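Local coordinates for Serine/threonine-protein kinase Tel1 (Chaetomium thermophilum, PDB 6SKY) that probably senses DNA damage as an ATM-type serine/threonine kinase, activating checkpoint signalling and phosphorylating histone H2A at sites of DNA damage, at residues S1549-E1553 with K1554-E1558; V2059-G2062 with L2063-V2067; E1892-A1895 with E1896-R1899. All coordinates share one frame; numbering follows the deposited sequence.

Contact 1 of 3, residues S1549-E1553 with K1554-E1558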
loop_
_atom_site.group_PDB
_atom_site.type_symbol
_atom_site.label_atom_id
_atom_site.label_comp_id
_atom_site.label_asym_id
_atom_site.label_seq_id
_atom_site.Cartn_x
_atom_site.Cartn_y
_atom_site.Cartn_z
ATOM N N SER A 1549 -18.433 -56.335 26.469
ATOM C CA SER A 1549 -18.353 -55.031 25.827
ATOM C C SER A 1549 -16.908 -54.717 25.464
ATOM O O SER A 1549 -16.006 -55.539 25.634
ATOM C CB SER A 1549 -18.929 -53.947 26.735
ATOM O OG SER A 1549 -17.987 -53.556 27.719
ATOM N N GLY A 1550 -16.692 -53.507 24.959
ATOM C CA GLY A 1550 -15.365 -53.042 24.608
ATOM C C GLY A 1550 -15.065 -51.708 25.260
ATOM O O GLY A 1550 -15.968 -50.922 25.546
ATOM N N ASN A 1551 -13.781 -51.458 25.500
ATOM C CA ASN A 1551 -13.331 -50.205 26.084
ATOM C C ASN A 1551 -12.081 -49.748 25.354
ATOM O O ASN A 1551 -11.551 -50.448 24.488
ATOM C CB ASN A 1551 -13.074 -50.342 27.590
ATOM C CG ASN A 1551 -12.136 -51.475 27.922
ATOM O OD1 ASN A 1551 -10.935 -51.394 27.688
ATOM N ND2 ASN A 1551 -12.680 -52.538 28.491
ATOM N N ALA A 1552 -11.607 -48.556 25.706
ATOM C CA ALA A 1552 -10.424 -47.979 25.086
ATOM C C ALA A 1552 -9.298 -47.738 26.080
ATOM O O ALA A 1552 -8.332 -47.049 25.743
ATOM C CB ALA A 1552 -10.781 -46.675 24.376
ATOM N N GLU A 1553 -9.390 -48.289 27.287
ATOM C CA GLU A 1553 -8.336 -48.109 28.269
ATOM C C GLU A 1553 -7.061 -48.824 27.840
ATOM O O GLU A 1553 -7.079 -49.781 27.069
ATOM C CB GLU A 1553 -8.779 -48.617 29.631
ATOM C CG GLU A 1553 -9.726 -47.687 30.333
ATOM C CD GLU A 1553 -9.637 -47.815 31.834
ATOM O OE1 GLU A 1553 -9.369 -48.936 32.319
ATOM O OE2 GLU A 1553 -9.820 -46.795 32.530
ATOM N N LYS A 1554 -5.939 -48.353 28.363
ATOM C CA LYS A 1554 -4.631 -48.809 27.911
ATOM C C LYS A 1554 -4.221 -50.035 28.716
ATOM O O LYS A 1554 -3.913 -49.930 29.906
ATOM C CB LYS A 1554 -3.603 -47.691 28.048
ATOM C CG LYS A 1554 -2.471 -47.780 27.051
ATOM C CD LYS A 1554 -1.679 -46.489 27.013
ATOM C CE LYS A 1554 -0.768 -46.449 25.796
ATOM N NZ LYS A 1554 -0.010 -45.171 25.703
ATOM N N GLY A 1555 -4.221 -51.199 28.066
ATOM C CA GLY A 1555 -3.740 -52.425 28.669
ATOM C C GLY A 1555 -4.781 -53.503 28.866
ATOM O O GLY A 1555 -4.422 -54.606 29.293
ATOM N N THR A 1556 -6.050 -53.237 28.582
ATOM C CA THR A 1556 -7.070 -54.263 28.714
ATOM C C THR A 1556 -7.030 -55.193 27.503
ATOM O O THR A 1556 -6.248 -55.011 26.569
ATOM C CB THR A 1556 -8.447 -53.630 28.879
ATOM O OG1 THR A 1556 -8.745 -52.819 27.740
ATOM C CG2 THR A 1556 -8.483 -52.768 30.115
ATOM N N HIS A 1557 -7.881 -56.218 27.522
ATOM C CA HIS A 1557 -7.939 -57.139 26.393
ATOM C C HIS A 1557 -8.780 -56.578 25.258
ATOM O O HIS A 1557 -8.428 -56.734 24.083
ATOM C CB HIS A 1557 -8.492 -58.487 26.843
ATOM C CG HIS A 1557 -7.543 -59.280 27.682
ATOM N ND1 HIS A 1557 -6.292 -59.650 27.239
ATOM C CD2 HIS A 1557 -7.664 -59.781 28.933
ATOM C CE1 HIS A 1557 -5.681 -60.340 28.184
ATOM N NE2 HIS A 1557 -6.491 -60.435 29.221
ATOM N N GLU A 1558 -9.890 -55.919 25.589
ATOM C CA GLU A 1558 -10.764 -55.375 24.560
ATOM C C GLU A 1558 -10.069 -54.282 23.766
ATOM O O GLU A 1558 -10.227 -54.201 22.544
ATOM C CB GLU A 1558 -12.046 -54.842 25.191
ATOM C CG GLU A 1558 -12.789 -55.843 26.054
ATOM C CD GLU A 1558 -12.194 -55.988 27.439
ATOM O OE1 GLU A 1558 -11.020 -55.618 27.632
ATOM O OE2 GLU A 1558 -12.898 -56.477 28.341
#
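The hydroxyl of Thr1556 donates to the side-chain carbonyl of Asn1551 across a tight reversal, OG1 lying 2.6 Å from OD1. It arrives in the carbonyl plane on a lone pair, with a C=O...donor angle of 141°. The same OD1 takes a weak bond from the backbone N of Glu1553 and thus meets groups of the first and last residues of the turn. On its other branch, Asn1551 ND2 stands 3.6 Å from Glu1558 OE1, the amide and carboxylate planes turned 58° apart. Glu1558 CG, anti to the carbonyl carbon (chi1 -54°), lies 3.3 Å from Ser1549 O, and a bend at chi2 turns the carboxylate toward the Asn1551 amide; Glu1558 CB rests 3.8 Å from Gly1550 CA. Further out, a type II beta turn from Glu1553 to Thr1556 brings the threonine back toward the asparagine; at Gly1555 phi is positive, and a CB would collide with the preceding carbonyl oxygen. Thr1556 is the N-cap of the following helix, and Ser1559 OG is hydrogen-bonded to its hydroxyl. Arg1547 forms a salt bridge with Glu1558, and Glu1604 one with Lys1554. The turn leads from the loop after helix 1530-1543 into helix 1557-1569, with Ala1552 on Phe1592 and Pro1595.

Contact 2 of 3, residues V2059-G2062 with L2063-V2067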
loop_
_atom_site.group_PDB
_atom_site.type_symbol
_atom_site.label_atom_id
_atom_site.label_comp_id
_atom_site.label_asym_id
_atom_site.label_seq_id
_atom_site.Cartn_x
_atom_site.Cartn_y
_atom_site.Cartn_z
ATOM N N VAL A 2059 -19.183 -32.186 26.259
ATOM C CA VAL A 2059 -18.140 -32.322 25.246
ATOM C C VAL A 2059 -18.306 -33.621 24.471
ATOM O O VAL A 2059 -18.171 -33.649 23.242
ATOM C CB VAL A 2059 -16.753 -32.227 25.903
ATOM C CG1 VAL A 2059 -15.680 -32.577 24.918
ATOM C CG2 VAL A 2059 -16.527 -30.845 26.449
ATOM N N HIS A 2060 -18.608 -34.718 25.169
ATOM C CA HIS A 2060 -18.758 -36.004 24.496
ATOM C C HIS A 2060 -19.992 -36.034 23.607
ATOM O O HIS A 2060 -19.964 -36.615 22.516
ATOM C CB HIS A 2060 -18.811 -37.121 25.525
ATOM C CG HIS A 2060 -17.502 -37.371 26.198
ATOM N ND1 HIS A 2060 -16.312 -36.884 25.707
ATOM C CD2 HIS A 2060 -17.192 -38.058 27.320
ATOM C CE1 HIS A 2060 -15.326 -37.255 26.501
ATOM N NE2 HIS A 2060 -15.834 -37.969 27.487
ATOM N N ASP A 2061 -21.081 -35.405 24.043
ATOM C CA ASP A 2061 -22.240 -35.283 23.169
ATOM C C ASP A 2061 -21.905 -34.468 21.927
ATOM O O ASP A 2061 -22.372 -34.781 20.825
ATOM C CB ASP A 2061 -23.400 -34.654 23.929
ATOM C CG ASP A 2061 -24.723 -34.805 23.203
ATOM O OD1 ASP A 2061 -24.741 -35.369 22.088
ATOM O OD2 ASP A 2061 -25.753 -34.361 23.750
ATOM N N GLY A 2062 -21.081 -33.430 22.082
ATOM C CA GLY A 2062 -20.672 -32.651 20.925
ATOM C C GLY A 2062 -19.860 -33.459 19.935
ATOM O O GLY A 2062 -20.091 -33.395 18.727
ATOM N N LEU A 2063 -18.896 -34.230 20.435
ATOM C CA LEU A 2063 -18.084 -35.075 19.559
ATOM C C LEU A 2063 -18.940 -36.091 18.820
ATOM O O LEU A 2063 -18.775 -36.303 17.611
ATOM C CB LEU A 2063 -17.007 -35.789 20.370
ATOM C CG LEU A 2063 -15.907 -34.942 20.996
ATOM C CD1 LEU A 2063 -15.112 -35.758 21.969
ATOM C CD2 LEU A 2063 -15.006 -34.392 19.930
ATOM N N LYS A 2064 -19.865 -36.727 19.532
ATOM C CA LYS A 2064 -20.741 -37.720 18.926
ATOM C C LYS A 2064 -21.598 -37.111 17.826
ATOM O O LYS A 2064 -21.713 -37.668 16.730
ATOM C CB LYS A 2064 -21.604 -38.328 20.019
ATOM C CG LYS A 2064 -22.498 -39.452 19.624
ATOM C CD LYS A 2064 -23.434 -39.720 20.772
ATOM C CE LYS A 2064 -22.687 -39.686 22.096
ATOM N NZ LYS A 2064 -23.546 -39.251 23.226
ATOM N N ASN A 2065 -22.214 -35.964 18.101
ATOM C CA ASN A 2065 -23.063 -35.333 17.099
ATOM C C ASN A 2065 -22.260 -34.872 15.892
ATOM O O ASN A 2065 -22.729 -34.970 14.753
ATOM C CB ASN A 2065 -23.810 -34.162 17.721
ATOM C CG ASN A 2065 -24.685 -34.585 18.869
ATOM O OD1 ASN A 2065 -25.397 -35.580 18.784
ATOM N ND2 ASN A 2065 -24.632 -33.835 19.959
ATOM N N THR A 2066 -21.045 -34.366 16.112
ATOM C CA THR A 2066 -20.230 -33.929 14.987
ATOM C C THR A 2066 -19.853 -35.097 14.091
ATOM O O THR A 2066 -19.875 -34.974 12.863
ATOM C CB THR A 2066 -18.982 -33.215 15.486
ATOM O OG1 THR A 2066 -19.361 -32.084 16.266
ATOM C CG2 THR A 2066 -18.167 -32.742 14.328
ATOM N N VAL A 2067 -19.503 -36.241 14.678
ATOM C CA VAL A 2067 -19.177 -37.396 13.847
ATOM C C VAL A 2067 -20.409 -37.886 13.100
ATOM O O VAL A 2067 -20.330 -38.260 11.924
ATOM C CB VAL A 2067 -18.549 -38.509 14.695
ATOM C CG1 VAL A 2067 -18.390 -39.759 13.881
ATOM C CG2 VAL A 2067 -17.221 -38.069 15.179
#
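Val2059 and Leu2063 meet one helical turn apart, joined by the backbone bond from Leu2063 N to Val2059 O and by a loose apolar approach of CG1 to CD1 at 4.4 Å. Leu2063 CG lies beyond that oxygen, 3.4 Å from Val2059 O. At His2060 the same leucine methyl meets the rim of the imidazole, roughly level with the ring, with CD1 4.1 Å from ND1; the carbonyl of this histidine accepts the N-H of Lys2064. Asp2061 receives the backbone N of Asn2065 on its carbonyl, and its carboxylate swings along the helix toward the same residue: CG is anti to the backbone N (chi1 -166°), which places OD1 2.6 Å from Asn2065 ND2. That bond is weak, its N-H...acceptor angle being 126°, and the carboxylate and amide planes are 57° apart. Lys2064 NZ, 4.2 Å from Asp2061 OD1, stays beyond salt-bridge range. Gly2062 closes the segment with a carbonyl gripped twice, by Thr2066 N and by Thr2066 OG1, each 2.9 Å from Gly2062 O, one from each face of the peptide. This satisfies the hydroxyl of a buried threonine within its own helix. Helix 2052-2070 packs here in the alpha solenoid of the FAT region, with Leu2063 and Thr2066 against helix 2077-2097, and Lys2064 and Val2067 touching Leu1630 of helix 1627-1644.

Contact 3 of 3, residues E1892-A1895 with E1896-R1899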
loop_
_atom_site.group_PDB
_atom_site.type_symbol
_atom_site.label_atom_id
_atom_site.label_comp_id
_atom_site.label_asym_id
_atom_site.label_seq_id
_atom_site.Cartn_x
_atom_site.Cartn_y
_atom_site.Cartn_z
ATOM N N GLU A 1892 -15.297 -29.842 -19.501
ATOM C CA GLU A 1892 -14.219 -29.790 -20.479
ATOM C C GLU A 1892 -14.502 -30.684 -21.677
ATOM O O GLU A 1892 -14.224 -30.301 -22.819
ATOM C CB GLU A 1892 -12.907 -30.168 -19.818
ATOM C CG GLU A 1892 -12.575 -29.249 -18.688
ATOM C CD GLU A 1892 -11.167 -28.757 -18.751
ATOM O OE1 GLU A 1892 -10.424 -29.221 -19.639
ATOM O OE2 GLU A 1892 -10.796 -27.905 -17.918
ATOM N N LEU A 1893 -15.052 -31.875 -21.448
ATOM C CA LEU A 1893 -15.454 -32.712 -22.577
ATOM C C LEU A 1893 -16.518 -32.025 -23.429
ATOM O O LEU A 1893 -16.492 -32.111 -24.661
ATOM C CB LEU A 1893 -15.950 -34.062 -22.079
ATOM C CG LEU A 1893 -14.926 -34.894 -21.319
ATOM C CD1 LEU A 1893 -15.538 -36.179 -20.864
ATOM C CD2 LEU A 1893 -13.753 -35.170 -22.190
ATOM N N ALA A 1894 -17.450 -31.317 -22.794
ATOM C CA ALA A 1894 -18.455 -30.576 -23.545
ATOM C C ALA A 1894 -17.821 -29.478 -24.389
ATOM O O ALA A 1894 -18.148 -29.316 -25.572
ATOM C CB ALA A 1894 -19.480 -29.981 -22.588
ATOM N N ALA A 1895 -16.926 -28.695 -23.786
ATOM C CA ALA A 1895 -16.246 -27.640 -24.529
ATOM C C ALA A 1895 -15.491 -28.205 -25.721
ATOM O O ALA A 1895 -15.456 -27.587 -26.788
ATOM C CB ALA A 1895 -15.298 -26.874 -23.610
ATOM N N GLU A 1896 -14.870 -29.373 -25.560
ATOM C CA GLU A 1896 -14.234 -30.011 -26.708
ATOM C C GLU A 1896 -15.258 -30.369 -27.768
ATOM O O GLU A 1896 -14.990 -30.253 -28.968
ATOM C CB GLU A 1896 -13.476 -31.263 -26.278
ATOM C CG GLU A 1896 -12.301 -31.010 -25.368
ATOM C CD GLU A 1896 -11.711 -32.297 -24.847
ATOM O OE1 GLU A 1896 -11.819 -33.319 -25.551
ATOM O OE2 GLU A 1896 -11.152 -32.289 -23.732
ATOM N N SER A 1897 -16.437 -30.822 -27.345
ATOM C CA SER A 1897 -17.473 -31.167 -28.313
ATOM C C SER A 1897 -17.941 -29.950 -29.101
ATOM O O SER A 1897 -18.337 -30.083 -30.263
ATOM C CB SER A 1897 -18.657 -31.830 -27.608
ATOM O OG SER A 1897 -19.350 -30.904 -26.793
ATOM N N THR A 1898 -17.907 -28.758 -28.499
ATOM C CA THR A 1898 -18.298 -27.562 -29.244
ATOM C C THR A 1898 -17.289 -27.246 -30.343
ATOM O O THR A 1898 -17.649 -27.134 -31.518
ATOM C CB THR A 1898 -18.455 -26.354 -28.316
ATOM O OG1 THR A 1898 -17.166 -25.906 -27.881
ATOM C CG2 THR A 1898 -19.322 -26.691 -27.116
ATOM N N ARG A 1899 -16.023 -27.077 -29.975
ATOM C CA ARG A 1899 -14.964 -26.833 -30.949
ATOM C C ARG A 1899 -14.802 -28.030 -31.877
ATOM O O ARG A 1899 -15.386 -28.075 -32.959
ATOM C CB ARG A 1899 -13.640 -26.535 -30.246
ATOM C CG ARG A 1899 -12.488 -27.421 -30.700
ATOM C CD ARG A 1899 -11.235 -27.213 -29.868
ATOM N NE ARG A 1899 -11.430 -27.609 -28.479
ATOM C CZ ARG A 1899 -10.474 -27.611 -27.556
ATOM N NH1 ARG A 1899 -9.240 -27.241 -27.866
ATOM N NH2 ARG A 1899 -10.755 -27.988 -26.317
#
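Thr1898 holds OG1 between its backbone N and carbonyl carbon (chi1 73°), a torsion that turns the hydroxyl back along the helix onto Ala1895 O, 2.6 Å away. The methyl CG2 is thereby directed to the preceding carbonyl, 3.3 Å from Ala1894 O. Ser1897 adopts a similar torsion (chi1 69°) and aims OG at Ala1894 O, though the modelled separation is too short to be taken literally. Ala1895 O also accepts from Arg1899 N at 3.3 Å. One turn earlier, Glu1896 N is bonded to Glu1892 O at 3.0 Å, and the extended Glu1896 chain passes beyond that oxygen, CG 3.3 Å from Glu1892 O. Its OE2 comes within 4.2 Å of Leu1893 CD2. Beyond the segment, Tyr2723 and Met2726 of helix 2722-2726 touch Glu1896, and Arg2722 forms a long, weak ion pair with it. An alanine here would lose the approach to Leu1893 CD2 and is likely to leave Arg2722 without this weak partner and a gap beside Tyr2723 and Met2726. Chemically, then, the Thr1898 hydroxyl adds a second donor to Ala1895 O, and both glutamates probably place negative charge near kinase-region arginines, Glu1892 firmly through its Arg2739 salt bridge, Glu1896 only weakly.

Overall arrangement
From the N-terminal side, contact 1 comes first, closing a short loop that delivers the chain into helix 1557-1569. Contact 3 follows on helix 1884-1898 and contact 2 on helix 2052-2070; both are local to one helix and close no larger loop. The three occur in series, so none nests in or crosses another. Contacts 1 and 2 lie on the same side of the chain's centre, about 21 Å apart between centres, whereas contact 3 is centred about 57 Å from contact 1 and about 46 Å from contact 2. Side chains of contact 2 also touch helices 2077-2097 and 1627-1644, while residues of contact 3 lie against helix 2722-2726 of the kinase region.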